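MtVAO615 (Myceliophthora thermophila, PDB 6F72) is probably an oxidoreductase of unidentified substrate that carries a bicovalently bound FAD and, once reduced, reacts rapidly with molecular oxygen. Local coordinates at residues A[231-237]-A[516-520]; A[465-469]-A[512-516]; A[527-532]-A[556-561]. Residues are numbered along the deposited sequence.

Interaction 1 of 3, residues A[231-237]-A[516-520]. With FAD (flavin-adenine dinucleotide), chain E.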
loop_
_atom_site.group_PDB
_atom_site.type_symbol
_atom_site.label_atom_id
_atom_site.label_comp_id
_atom_site.label_asym_id
_atom_site.label_seq_id
_atom_site.Cartn_x
_atom_site.Cartn_y
_atom_site.Cartn_z
ATOM N N TYR A 231 -2.775 -4.057 0.577
ATOM C CA TYR A 231 -1.415 -4.439 0.953
ATOM C C TYR A 231 -1.052 -5.903 0.569
ATOM O O TYR A 231 -0.179 -6.127 -0.285
ATOM C CB TYR A 231 -1.165 -4.175 2.449
ATOM C CG TYR A 231 0.182 -4.684 2.905
ATOM C CD1 TYR A 231 1.351 -3.934 2.678
ATOM C CD2 TYR A 231 0.305 -5.957 3.510
ATOM C CE1 TYR A 231 2.595 -4.420 3.073
ATOM C CE2 TYR A 231 1.533 -6.441 3.913
ATOM C CZ TYR A 231 2.675 -5.693 3.677
ATOM O OH TYR A 231 3.889 -6.193 4.073
ATOM N N THR A 232 -1.737 -6.879 1.167
ATOM C CA THR A 232 -1.452 -8.279 0.867
ATOM C C THR A 232 -1.968 -8.621 -0.528
ATOM O O THR A 232 -1.295 -9.308 -1.276
ATOM C CB THR A 232 -1.988 -9.268 1.942
ATOM O OG1 THR A 232 -1.320 -9.044 3.190
ATOM C CG2 THR A 232 -1.692 -10.671 1.540
ATOM N N GLN A 233 -3.149 -8.123 -0.877
ATOM C CA GLN A 233 -3.752 -8.432 -2.178
ATOM C C GLN A 233 -2.911 -7.968 -3.373
ATOM O O GLN A 233 -2.919 -8.612 -4.426
ATOM C CB GLN A 233 -5.167 -7.858 -2.253
ATOM C CG GLN A 233 -6.174 -8.661 -1.416
ATOM C CD GLN A 233 -7.545 -8.027 -1.332
ATOM O OE1 GLN A 233 -8.214 -7.843 -2.354
ATOM N NE2 GLN A 233 -8.005 -7.743 -0.103
ATOM N N GLY A 234 -2.184 -6.865 -3.200
ATOM C CA GLY A 234 -1.314 -6.348 -4.253
ATOM C C GLY A 234 0.146 -6.785 -4.184
ATOM O O GLY A 234 0.982 -6.299 -4.969
ATOM N N GLY A 235 0.474 -7.670 -3.250
ATOM C CA GLY A 235 1.861 -8.079 -3.058
ATOM C C GLY A 235 2.240 -7.966 -1.605
ATOM O O GLY A 235 2.026 -8.918 -0.831
ATOM N N GLY A 236 2.781 -6.803 -1.236
ATOM C CA GLY A 236 3.049 -6.473 0.160
ATOM C C GLY A 236 4.470 -6.763 0.593
ATOM O O GLY A 236 4.788 -7.881 1.026
ATOM N N HIS A 237 5.334 -5.754 0.496
ATOM C CA HIS A 237 6.687 -5.914 1.010
ATOM C C HIS A 237 6.795 -5.531 2.490
ATOM O O HIS A 237 5.901 -4.885 3.054
ATOM C CB HIS A 237 7.705 -5.201 0.124
ATOM C CG HIS A 237 7.884 -3.750 0.436
ATOM N ND1 HIS A 237 7.092 -2.763 -0.120
ATOM C CD2 HIS A 237 8.787 -3.113 1.223
ATOM C CE1 HIS A 237 7.489 -1.584 0.327
ATOM N NE2 HIS A 237 8.518 -1.768 1.139
ATOM N N TYR A 516 5.656 -1.582 -8.853
ATOM C CA TYR A 516 4.843 -2.171 -7.811
ATOM C C TYR A 516 3.445 -1.552 -7.913
ATOM O O TYR A 516 3.306 -0.316 -7.891
ATOM C CB TYR A 516 5.515 -1.922 -6.463
ATOM C CG TYR A 516 4.797 -2.446 -5.232
ATOM C CD1 TYR A 516 3.982 -3.597 -5.273
ATOM C CD2 TYR A 516 4.966 -1.808 -4.001
ATOM C CE1 TYR A 516 3.342 -4.063 -4.119
ATOM C CE2 TYR A 516 4.337 -2.265 -2.850
ATOM C CZ TYR A 516 3.536 -3.400 -2.903
ATOM O OH TYR A 516 2.906 -3.832 -1.739
ATOM N N LEU A 517 2.418 -2.396 -8.075
ATOM C CA LEU A 517 1.050 -1.895 -8.351
ATOM C C LEU A 517 0.472 -1.053 -7.204
ATOM O O LEU A 517 -0.458 -0.248 -7.411
ATOM C CB LEU A 517 0.098 -3.043 -8.731
ATOM C CG LEU A 517 -0.358 -4.061 -7.675
ATOM C CD1 LEU A 517 -1.510 -3.509 -6.820
ATOM C CD2 LEU A 517 -0.741 -5.409 -8.293
ATOM N N ASN A 518 1.007 -1.279 -6.001
ATOM C CA ASN A 518 0.561 -0.569 -4.799
ATOM C C ASN A 518 1.141 0.834 -4.690
ATOM O O ASN A 518 0.542 1.693 -4.057
ATOM C CB ASN A 518 0.879 -1.363 -3.526
ATOM C CG ASN A 518 -0.264 -2.305 -3.105
ATOM O OD1 ASN A 518 -1.447 -2.007 -3.296
ATOM N ND2 ASN A 518 0.098 -3.439 -2.520
ATOM N N GLU A 519 2.299 1.068 -5.311
ATOM C CA GLU A 519 2.996 2.351 -5.186
ATOM C C GLU A 519 3.331 2.880 -6.570
ATOM O O GLU A 519 4.450 2.736 -7.050
ATOM C CB GLU A 519 4.241 2.195 -4.302
ATOM C CG GLU A 519 3.928 1.617 -2.922
ATOM C CD GLU A 519 5.119 1.616 -1.987
ATOM O OE1 GLU A 519 6.235 1.241 -2.407
ATOM O OE2 GLU A 519 4.930 1.994 -0.811
ATOM N N ALA A 520 2.317 3.424 -7.229
ATOM C CA ALA A 520 2.449 4.012 -8.559
ATOM C C ALA A 520 1.521 5.220 -8.691
ATOM O O ALA A 520 0.713 5.487 -7.796
ATOM C CB ALA A 520 2.115 2.988 -9.618
HETATM P PA FAD E . -7.202 1.020 0.772
HETATM O O1A FAD E . -6.995 2.290 -0.013
HETATM O O2A FAD E . -8.370 1.003 1.718
HETATM O O5B FAD E . -7.321 -0.198 -0.270
HETATM C C5B FAD E . -6.455 -0.316 -1.399
HETATM C C4B FAD E . -7.105 -1.122 -2.518
HETATM O O4B FAD E . -7.481 -2.410 -2.026
HETATM C C3B FAD E . -8.367 -0.505 -3.089
HETATM O O3B FAD E . -8.379 -0.809 -4.490
HETATM C C2B FAD E . -9.505 -1.242 -2.403
HETATM O O2B FAD E . -10.669 -1.316 -3.230
HETATM C C1B FAD E . -8.898 -2.614 -2.162
HETATM N N9A FAD E . -9.371 -3.295 -0.933
HETATM C C8A FAD E . -8.966 -3.018 0.325
HETATM N N7A FAD E . -9.561 -3.853 1.214
HETATM C C5A FAD E . -10.351 -4.684 0.516
HETATM C C6A FAD E . -11.260 -5.805 0.842
HETATM N N6A FAD E . -11.428 -6.177 2.131
HETATM N N1A FAD E . -11.911 -6.417 -0.174
HETATM C C2A FAD E . -11.753 -6.044 -1.462
HETATM N N3A FAD E . -10.931 -5.030 -1.832
HETATM C C4A FAD E . -10.219 -4.325 -0.904
HETATM N N1 FAD E . 3.155 -1.027 0.825
HETATM C C2 FAD E . 4.181 -1.900 0.995
HETATM O O2 FAD E . 4.243 -2.913 0.259
HETATM N N3 FAD E . 5.135 -1.704 1.932
HETATM C C4 FAD E . 5.160 -0.644 2.756
HETATM O O4 FAD E . 6.067 -0.503 3.607
HETATM C C4X FAD E . 4.067 0.346 2.638
HETATM N N5 FAD E . 4.007 1.433 3.436
HETATM C C5X FAD E . 3.001 2.348 3.321
HETATM C C6 FAD E . 2.955 3.476 4.169
HETATM C C7 FAD E . 1.899 4.403 4.029
HETATM C C7M FAD E . 1.873 5.614 4.945
HETATM C C8 FAD E . 0.822 4.184 2.995
HETATM C C8M FAD E . -0.405 5.068 2.832
HETATM C C9 FAD E . 0.887 3.063 2.173
HETATM C C9A FAD E . 1.929 2.139 2.290
HETATM N N10 FAD E . 1.968 0.994 1.458
HETATM C C10 FAD E . 3.038 0.085 1.596
HETATM C "C1'" FAD E . 0.957 0.811 0.419
HETATM C "C2'" FAD E . -0.115 -0.216 0.624
HETATM O "O2'" FAD E . 0.475 -1.500 0.438
HETATM C "C3'" FAD E . -1.150 0.065 -0.459
HETATM O "O3'" FAD E . -1.501 1.465 -0.489
HETATM C "C4'" FAD E . -2.399 -0.782 -0.265
HETATM O "O4'" FAD E . -3.233 -0.669 -1.419
HETATM C "C5'" FAD E . -3.141 -0.409 1.020
HETATM O "O5'" FAD E . -4.356 -1.133 1.141
HETATM P P FAD E . -5.440 -0.679 2.237
HETATM O O1P FAD E . -4.742 -0.481 3.552
HETATM O O2P FAD E . -6.593 -1.643 2.083
HETATM O O3P FAD E . -5.891 0.762 1.662
#

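Interaction 2 of 3, residues A[465-469]-A[512-516]. With FAD (flavin-adenine dinucleotide), chain E.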
loop_
_atom_site.group_PDB
_atom_site.type_symbol
_atom_site.label_atom_id
_atom_site.label_comp_id
_atom_site.label_asym_id
_atom_site.label_seq_id
_atom_site.Cartn_x
_atom_site.Cartn_y
_atom_site.Cartn_z
ATOM N N LEU A 465 1.845 -13.220 -7.813
ATOM C CA LEU A 465 2.881 -12.245 -7.543
ATOM C C LEU A 465 3.814 -12.098 -8.738
ATOM O O LEU A 465 4.330 -13.095 -9.264
ATOM C CB LEU A 465 3.647 -12.605 -6.272
ATOM C CG LEU A 465 4.618 -11.549 -5.755
ATOM C CD1 LEU A 465 3.900 -10.494 -4.909
ATOM C CD2 LEU A 465 5.768 -12.179 -4.990
ATOM N N HIS A 466 3.983 -10.854 -9.189
ATOM C CA HIS A 466 4.816 -10.536 -10.347
ATOM C C HIS A 466 6.227 -11.160 -10.225
ATOM O O HIS A 466 6.888 -11.008 -9.185
ATOM C CB HIS A 466 4.896 -9.011 -10.523
ATOM C CG HIS A 466 5.408 -8.578 -11.867
ATOM N ND1 HIS A 466 6.715 -8.764 -12.260
ATOM C CD2 HIS A 466 4.788 -7.967 -12.908
ATOM C CE1 HIS A 466 6.882 -8.284 -13.482
ATOM N NE2 HIS A 466 5.726 -7.807 -13.904
ATOM N N PRO A 467 6.698 -11.870 -11.283
ATOM C CA PRO A 467 8.013 -12.530 -11.230
ATOM C C PRO A 467 9.214 -11.617 -10.919
ATOM O O PRO A 467 10.198 -12.092 -10.351
ATOM C CB PRO A 467 8.145 -13.174 -12.612
ATOM C CG PRO A 467 7.172 -12.443 -13.474
ATOM C CD PRO A 467 6.023 -12.121 -12.568
ATOM N N ALA A 468 9.113 -10.325 -11.233
ATOM C CA ALA A 468 10.164 -9.348 -10.886
ATOM C C ALA A 468 10.467 -9.348 -9.387
ATOM O O ALA A 468 11.604 -9.132 -8.984
ATOM C CB ALA A 468 9.794 -7.940 -11.357
ATOM N N TRP A 469 9.457 -9.638 -8.565
ATOM C CA TRP A 469 9.691 -9.843 -7.140
ATOM C C TRP A 469 10.773 -10.897 -6.854
ATOM O O TRP A 469 11.605 -10.695 -5.973
ATOM C CB TRP A 469 8.403 -10.211 -6.425
ATOM C CG TRP A 469 7.458 -9.068 -6.169
ATOM C CD1 TRP A 469 6.289 -8.809 -6.828
ATOM C CD2 TRP A 469 7.591 -8.043 -5.167
ATOM N NE1 TRP A 469 5.669 -7.701 -6.281
ATOM C CE2 TRP A 469 6.454 -7.205 -5.273
ATOM C CE3 TRP A 469 8.561 -7.752 -4.193
ATOM C CZ2 TRP A 469 6.261 -6.079 -4.442
ATOM C CZ3 TRP A 469 8.372 -6.641 -3.361
ATOM C CH2 TRP A 469 7.223 -5.812 -3.495
ATOM N N GLY A 512 14.056 -4.983 -17.044
ATOM C CA GLY A 512 13.758 -6.268 -16.354
ATOM C C GLY A 512 13.089 -6.100 -15.001
ATOM O O GLY A 512 12.668 -7.070 -14.375
ATOM N N GLY A 513 13.012 -4.860 -14.532
ATOM C CA GLY A 513 12.270 -4.521 -13.323
ATOM C C GLY A 513 10.801 -4.293 -13.603
ATOM O O GLY A 513 10.309 -4.569 -14.702
ATOM N N SER A 514 10.084 -3.791 -12.606
ATOM C CA SER A 514 8.655 -3.546 -12.771
ATOM C C SER A 514 8.218 -2.434 -11.828
ATOM O O SER A 514 9.014 -1.966 -11.004
ATOM C CB SER A 514 7.854 -4.832 -12.508
ATOM O OG SER A 514 7.880 -5.143 -11.130
ATOM N N VAL A 515 6.957 -2.025 -11.960
ATOM C CA VAL A 515 6.365 -1.020 -11.075
ATOM C C VAL A 515 5.404 -1.748 -10.145
ATOM O O VAL A 515 4.519 -2.502 -10.577
ATOM C CB VAL A 515 5.737 0.175 -11.853
ATOM C CG1 VAL A 515 5.288 1.301 -10.919
ATOM C CG2 VAL A 515 6.749 0.765 -12.826
ATOM N N TYR A 516 5.656 -1.582 -8.853
ATOM C CA TYR A 516 4.843 -2.171 -7.811
ATOM C C TYR A 516 3.445 -1.552 -7.913
ATOM O O TYR A 516 3.306 -0.316 -7.891
ATOM C CB TYR A 516 5.515 -1.922 -6.463
ATOM C CG TYR A 516 4.797 -2.446 -5.232
ATOM C CD1 TYR A 516 3.982 -3.597 -5.273
ATOM C CD2 TYR A 516 4.966 -1.808 -4.001
ATOM C CE1 TYR A 516 3.342 -4.063 -4.119
ATOM C CE2 TYR A 516 4.337 -2.265 -2.850
ATOM C CZ TYR A 516 3.536 -3.400 -2.903
ATOM O OH TYR A 516 2.906 -3.832 -1.739
HETATM P PA FAD E . -7.202 1.020 0.772
HETATM O O1A FAD E . -6.995 2.290 -0.013
HETATM O O2A FAD E . -8.370 1.003 1.718
HETATM O O5B FAD E . -7.321 -0.198 -0.270
HETATM C C5B FAD E . -6.455 -0.316 -1.399
HETATM C C4B FAD E . -7.105 -1.122 -2.518
HETATM O O4B FAD E . -7.481 -2.410 -2.026
HETATM C C3B FAD E . -8.367 -0.505 -3.089
HETATM O O3B FAD E . -8.379 -0.809 -4.490
HETATM C C2B FAD E . -9.505 -1.242 -2.403
HETATM O O2B FAD E . -10.669 -1.316 -3.230
HETATM C C1B FAD E . -8.898 -2.614 -2.162
HETATM N N9A FAD E . -9.371 -3.295 -0.933
HETATM C C8A FAD E . -8.966 -3.018 0.325
HETATM N N7A FAD E . -9.561 -3.853 1.214
HETATM C C5A FAD E . -10.351 -4.684 0.516
HETATM C C6A FAD E . -11.260 -5.805 0.842
HETATM N N6A FAD E . -11.428 -6.177 2.131
HETATM N N1A FAD E . -11.911 -6.417 -0.174
HETATM C C2A FAD E . -11.753 -6.044 -1.462
HETATM N N3A FAD E . -10.931 -5.030 -1.832
HETATM C C4A FAD E . -10.219 -4.325 -0.904
HETATM N N1 FAD E . 3.155 -1.027 0.825
HETATM C C2 FAD E . 4.181 -1.900 0.995
HETATM O O2 FAD E . 4.243 -2.913 0.259
HETATM N N3 FAD E . 5.135 -1.704 1.932
HETATM C C4 FAD E . 5.160 -0.644 2.756
HETATM O O4 FAD E . 6.067 -0.503 3.607
HETATM C C4X FAD E . 4.067 0.346 2.638
HETATM N N5 FAD E . 4.007 1.433 3.436
HETATM C C5X FAD E . 3.001 2.348 3.321
HETATM C C6 FAD E . 2.955 3.476 4.169
HETATM C C7 FAD E . 1.899 4.403 4.029
HETATM C C7M FAD E . 1.873 5.614 4.945
HETATM C C8 FAD E . 0.822 4.184 2.995
HETATM C C8M FAD E . -0.405 5.068 2.832
HETATM C C9 FAD E . 0.887 3.063 2.173
HETATM C C9A FAD E . 1.929 2.139 2.290
HETATM N N10 FAD E . 1.968 0.994 1.458
HETATM C C10 FAD E . 3.038 0.085 1.596
HETATM C "C1'" FAD E . 0.957 0.811 0.419
HETATM C "C2'" FAD E . -0.115 -0.216 0.624
HETATM O "O2'" FAD E . 0.475 -1.500 0.438
HETATM C "C3'" FAD E . -1.150 0.065 -0.459
HETATM O "O3'" FAD E . -1.501 1.465 -0.489
HETATM C "C4'" FAD E . -2.399 -0.782 -0.265
HETATM O "O4'" FAD E . -3.233 -0.669 -1.419
HETATM C "C5'" FAD E . -3.141 -0.409 1.020
HETATM O "O5'" FAD E . -4.356 -1.133 1.141
HETATM P P FAD E . -5.440 -0.679 2.237
HETATM O O1P FAD E . -4.742 -0.481 3.552
HETATM O O2P FAD E . -6.593 -1.643 2.083
HETATM O O3P FAD E . -5.891 0.762 1.662
#

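Interaction 3 of 3, residues A[527-532]-A[556-561]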
loop_
_atom_site.group_PDB
_atom_site.type_symbol
_atom_site.label_atom_id
_atom_site.label_comp_id
_atom_site.label_asym_id
_atom_site.label_seq_id
_atom_site.Cartn_x
_atom_site.Cartn_y
_atom_site.Cartn_z
ATOM N N TRP A 527 0.788 0.770 -17.127
ATOM C CA TRP A 527 0.375 0.025 -15.929
ATOM C C TRP A 527 0.167 -1.475 -16.164
ATOM O O TRP A 527 0.578 -2.272 -15.334
ATOM C CB TRP A 527 -0.885 0.631 -15.262
ATOM C CG TRP A 527 -2.080 0.639 -16.153
ATOM C CD1 TRP A 527 -2.427 1.612 -17.043
ATOM C CD2 TRP A 527 -3.086 -0.370 -16.254
ATOM N NE1 TRP A 527 -3.577 1.275 -17.702
ATOM C CE2 TRP A 527 -4.010 0.060 -17.236
ATOM C CE3 TRP A 527 -3.301 -1.602 -15.612
ATOM C CZ2 TRP A 527 -5.138 -0.696 -17.598
ATOM C CZ3 TRP A 527 -4.423 -2.360 -15.976
ATOM C CH2 TRP A 527 -5.330 -1.895 -16.959
ATOM N N LYS A 528 -0.475 -1.840 -17.275
ATOM C CA LYS A 528 -0.887 -3.216 -17.535
ATOM C C LYS A 528 0.320 -4.147 -17.604
ATOM O O LYS A 528 0.395 -5.146 -16.870
ATOM C CB LYS A 528 -1.719 -3.305 -18.824
ATOM C CG LYS A 528 -2.367 -4.674 -19.038
ATOM C CD LYS A 528 -3.091 -4.771 -20.372
ATOM C CE LYS A 528 -4.525 -4.276 -20.250
ATOM N NZ LYS A 528 -5.220 -4.222 -21.560
ATOM N N GLU A 529 1.260 -3.799 -18.485
ATOM C CA GLU A 529 2.477 -4.562 -18.659
ATOM C C GLU A 529 3.341 -4.501 -17.406
ATOM O O GLU A 529 3.916 -5.509 -17.006
ATOM C CB GLU A 529 3.239 -4.078 -19.898
ATOM C CG GLU A 529 4.634 -4.646 -20.067
ATOM C CD GLU A 529 5.429 -3.886 -21.113
ATOM O OE1 GLU A 529 4.997 -3.867 -22.298
ATOM O OE2 GLU A 529 6.490 -3.301 -20.761
ATOM N N SER A 530 3.416 -3.341 -16.771
ATOM C CA SER A 530 4.348 -3.196 -15.672
ATOM C C SER A 530 3.844 -3.780 -14.347
ATOM O O SER A 530 4.637 -4.335 -13.574
ATOM C CB SER A 530 4.752 -1.752 -15.504
ATOM O OG SER A 530 5.932 -1.702 -14.738
ATOM N N PHE A 531 2.544 -3.668 -14.080
ATOM C CA PHE A 531 2.003 -4.189 -12.820
ATOM C C PHE A 531 1.817 -5.703 -12.854
ATOM O O PHE A 531 2.040 -6.373 -11.850
ATOM C CB PHE A 531 0.654 -3.544 -12.445
ATOM C CG PHE A 531 0.702 -2.057 -12.181
ATOM C CD1 PHE A 531 1.899 -1.356 -12.102
ATOM C CD2 PHE A 531 -0.500 -1.361 -11.926
ATOM C CE1 PHE A 531 1.911 0.006 -11.844
ATOM C CE2 PHE A 531 -0.493 -0.003 -11.649
ATOM C CZ PHE A 531 0.713 0.681 -11.621
ATOM N N TYR A 532 1.393 -6.226 -14.002
ATOM C CA TYR A 532 0.923 -7.603 -14.107
ATOM C C TYR A 532 1.779 -8.489 -15.008
ATOM O O TYR A 532 1.913 -9.684 -14.739
ATOM C CB TYR A 532 -0.548 -7.627 -14.536
ATOM C CG TYR A 532 -1.419 -6.736 -13.690
ATOM C CD1 TYR A 532 -1.771 -7.098 -12.369
ATOM C CD2 TYR A 532 -1.892 -5.527 -14.188
ATOM C CE1 TYR A 532 -2.577 -6.266 -11.583
ATOM C CE2 TYR A 532 -2.692 -4.695 -13.418
ATOM C CZ TYR A 532 -3.037 -5.063 -12.117
ATOM O OH TYR A 532 -3.823 -4.224 -11.344
ATOM N N THR A 556 -6.337 1.065 -12.937
ATOM C CA THR A 556 -5.202 0.136 -13.134
ATOM C C THR A 556 -5.434 -1.290 -12.614
ATOM O O THR A 556 -4.478 -2.077 -12.524
ATOM C CB THR A 556 -3.831 0.664 -12.622
ATOM O OG1 THR A 556 -3.724 0.494 -11.199
ATOM C CG2 THR A 556 -3.560 2.129 -13.043
ATOM N N GLY A 557 -6.684 -1.635 -12.303
ATOM C CA GLY A 557 -7.017 -2.989 -11.856
ATOM C C GLY A 557 -7.171 -3.971 -13.001
ATOM O O GLY A 557 -7.429 -3.567 -14.143
ATOM N N VAL A 558 -7.052 -5.270 -12.701
ATOM C CA VAL A 558 -7.306 -6.282 -13.715
ATOM C C VAL A 558 -8.748 -6.130 -14.199
ATOM O O VAL A 558 -9.674 -6.102 -13.390
ATOM C CB VAL A 558 -7.050 -7.728 -13.191
ATOM C CG1 VAL A 558 -7.466 -8.771 -14.223
ATOM C CG2 VAL A 558 -5.592 -7.913 -12.787
ATOM N N GLY A 559 -8.917 -6.004 -15.513
ATOM C CA GLY A 559 -10.240 -5.913 -16.122
ATOM C C GLY A 559 -10.898 -4.547 -15.990
ATOM O O GLY A 559 -12.103 -4.413 -16.238
ATOM N N SER A 560 -10.112 -3.533 -15.611
ATOM C CA SER A 560 -10.634 -2.169 -15.423
ATOM C C SER A 560 -10.927 -1.488 -16.744
ATOM O O SER A 560 -11.745 -0.554 -16.790
ATOM C CB SER A 560 -9.665 -1.310 -14.618
ATOM O OG SER A 560 -8.404 -1.258 -15.248
ATOM N N GLU A 561 -10.262 -1.952 -17.805
ATOM C CA GLU A 561 -10.456 -1.437 -19.159
ATOM C C GLU A 561 -11.890 -1.652 -19.694
ATOM O O GLU A 561 -12.231 -1.169 -20.769
ATOM C CB GLU A 561 -9.363 -1.973 -20.121
ATOM C CG GLU A 561 -9.506 -3.430 -20.590
ATOM C CD GLU A 561 -8.956 -4.499 -19.623
ATOM O OE1 GLU A 561 -8.570 -4.179 -18.474
ATOM O OE2 GLU A 561 -8.923 -5.698 -20.012
HETATM O O HOH W 1 -5.772 -5.575 -10.133
#

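Interaction 1 of 3, residues A[231-237]-A[516-520]
A buried, FAD-mediated contact joins the end of helix 227-233 in the FAD-binding PCMH-type region to a turn in the berberine-like region, in the bipartite manner of VAO-type flavoproteins. Direct hydrogen bonding between the segments is slight, a weak bond from Gly236 N to Tyr516 OH at 3.0 Å, but Gly234 CA lies 3.7 Å from Asn518 ND2. Glycines make this closeness possible. A CB on Gly234 would collide with Asn518 and Leu517, whereas Gly235 and Gly236 both have positive phi as the chain leaves the helix. Residues 516-519 form a type I beta turn, closed by Glu519 N to Tyr516 O at 3.1 Å. Within it Asn518 ND2 donates to Tyr516 OH at 2.9 Å, and its OD1 accepts from the ribityl O4' of FAD, also at 2.9 Å. The two regions converge on the flavin C2 carbonyl, where FAD O2 accepts from Tyr516 OH at 2.6 Å and from His237 N at 3.1 Å. Because Tyr516 OH spends its proton on FAD O2, it is left to accept from Gly236 and Asn518. Two donors on O2 would help to stabilise negative charge at the N1-C2 locus of a reduced flavin.

Interaction 2 of 3, residues A[465-469]-A[512-516]
Across this contact the two segments exchange no direct hydrogen bond; they meet through rings, and its main element is a T-shaped (edge-to-face) pair in which Trp469 presents its edge to the face of Tyr516. The planes stand at 86°, with the indole six-membered ring and the phenol ring 5.2 Å apart between centroids. The setting is the approach to the short helix 468-471, where the His466 side chain makes a capping bond: its ND1 accepts from Ala468 N at 3.0 Å, and Trp469 N bonds to His466 O at the same distance. The capping histidine has a second use, since Ser514 CB sits over its ring face in a CH-pi contact, 4.0 Å from the centroid. Between these two ring contacts the small Ala468 lets the backbones come close, its CA 5.8 Å from that of Gly513. The far segment, a loop following helix 488-508, is tied to strand 412-419 by a backbone bond between Ser514 and Ile417. Trp469 thus backs a residue of the flavin pocket: its edge covers one face of the Tyr516 ring while the hydroxyl reaches the cofactor. The tightest point of the ring pair is Trp469 CZ2 against Tyr516 CD1, at 3.5 Å.

Interaction 3 of 3, residues A[527-532]-A[556-561]
Three aromatic residues on the short helix 527-532 receive a single loop residue, Thr556, and their rotamers show how a helix can fit a turn of chain. Both sides lie in the berberine-like region, where the contact joins this helix to the loop after helix 536-546. Trp527 adopts chi1 p, disfavoured within a helix but open to it as the first residue of this one, and this lays its indole along the loop: Thr556 CA sits over the six-membered ring, 3.8 Å from its centroid, in a CH-pi contact. Phe531 and Tyr532 both take m. The Phe531 ring brings its edge to Thr556 OG1, 3.3 Å from CE2, whereas Tyr532 reaches farther and donates from OH to Thr556 O at a short 2.5 Å. Thr556 itself has positive phi, unusual for a beta-branched residue. A water donates to Tyr532 OH at 2.7 Å and accepts from Val558 N at 2.9 Å, extending the polar link into the type II turn 557-560, closed by Ser560 N to Gly557 O at 3.1 Å and reinforced by Ser560 OG to the same atom at 2.7 Å. Val558 CG2 packs over the Tyr532 ring face, 3.9 Å from the centroid. Helix 536-546 adjoins both segments: the Tyr536 ring meets that of Tyr532 and its hydroxyl is hydrogen-bonded to Gly559 N, while Leu539 touches Tyr532 and Val558. Segment 556-561 runs on toward strand 563-565.

Overall arrangement
The contacts show how neighbouring contacts can back a cofactor site. Interactions 1 and 2 share Tyr516, which turns its hydroxyl to FAD and one ring face to Trp469; their centres lie about 11 Å apart, and His237 CB touches Trp469 CH2 at 3.7 Å. Interaction 3, about 13 Å from each of the others between centres, lies farther from the cofactor, with Gly557 about 8 Å from the nearest FAD atom, and packs behind the same loop: Phe531 CG meets Leu517 CB at 3.6 Å, and Phe531 CZ meets Ala520 CB at 3.4 Å. A probable hydrogen bond from Val515 N to Ser530 OG, 3.0 Å, joins it to interaction 2. Residues 512-520 thus run through interactions 1 and 2 and link the flavin site to the helix of interaction 3.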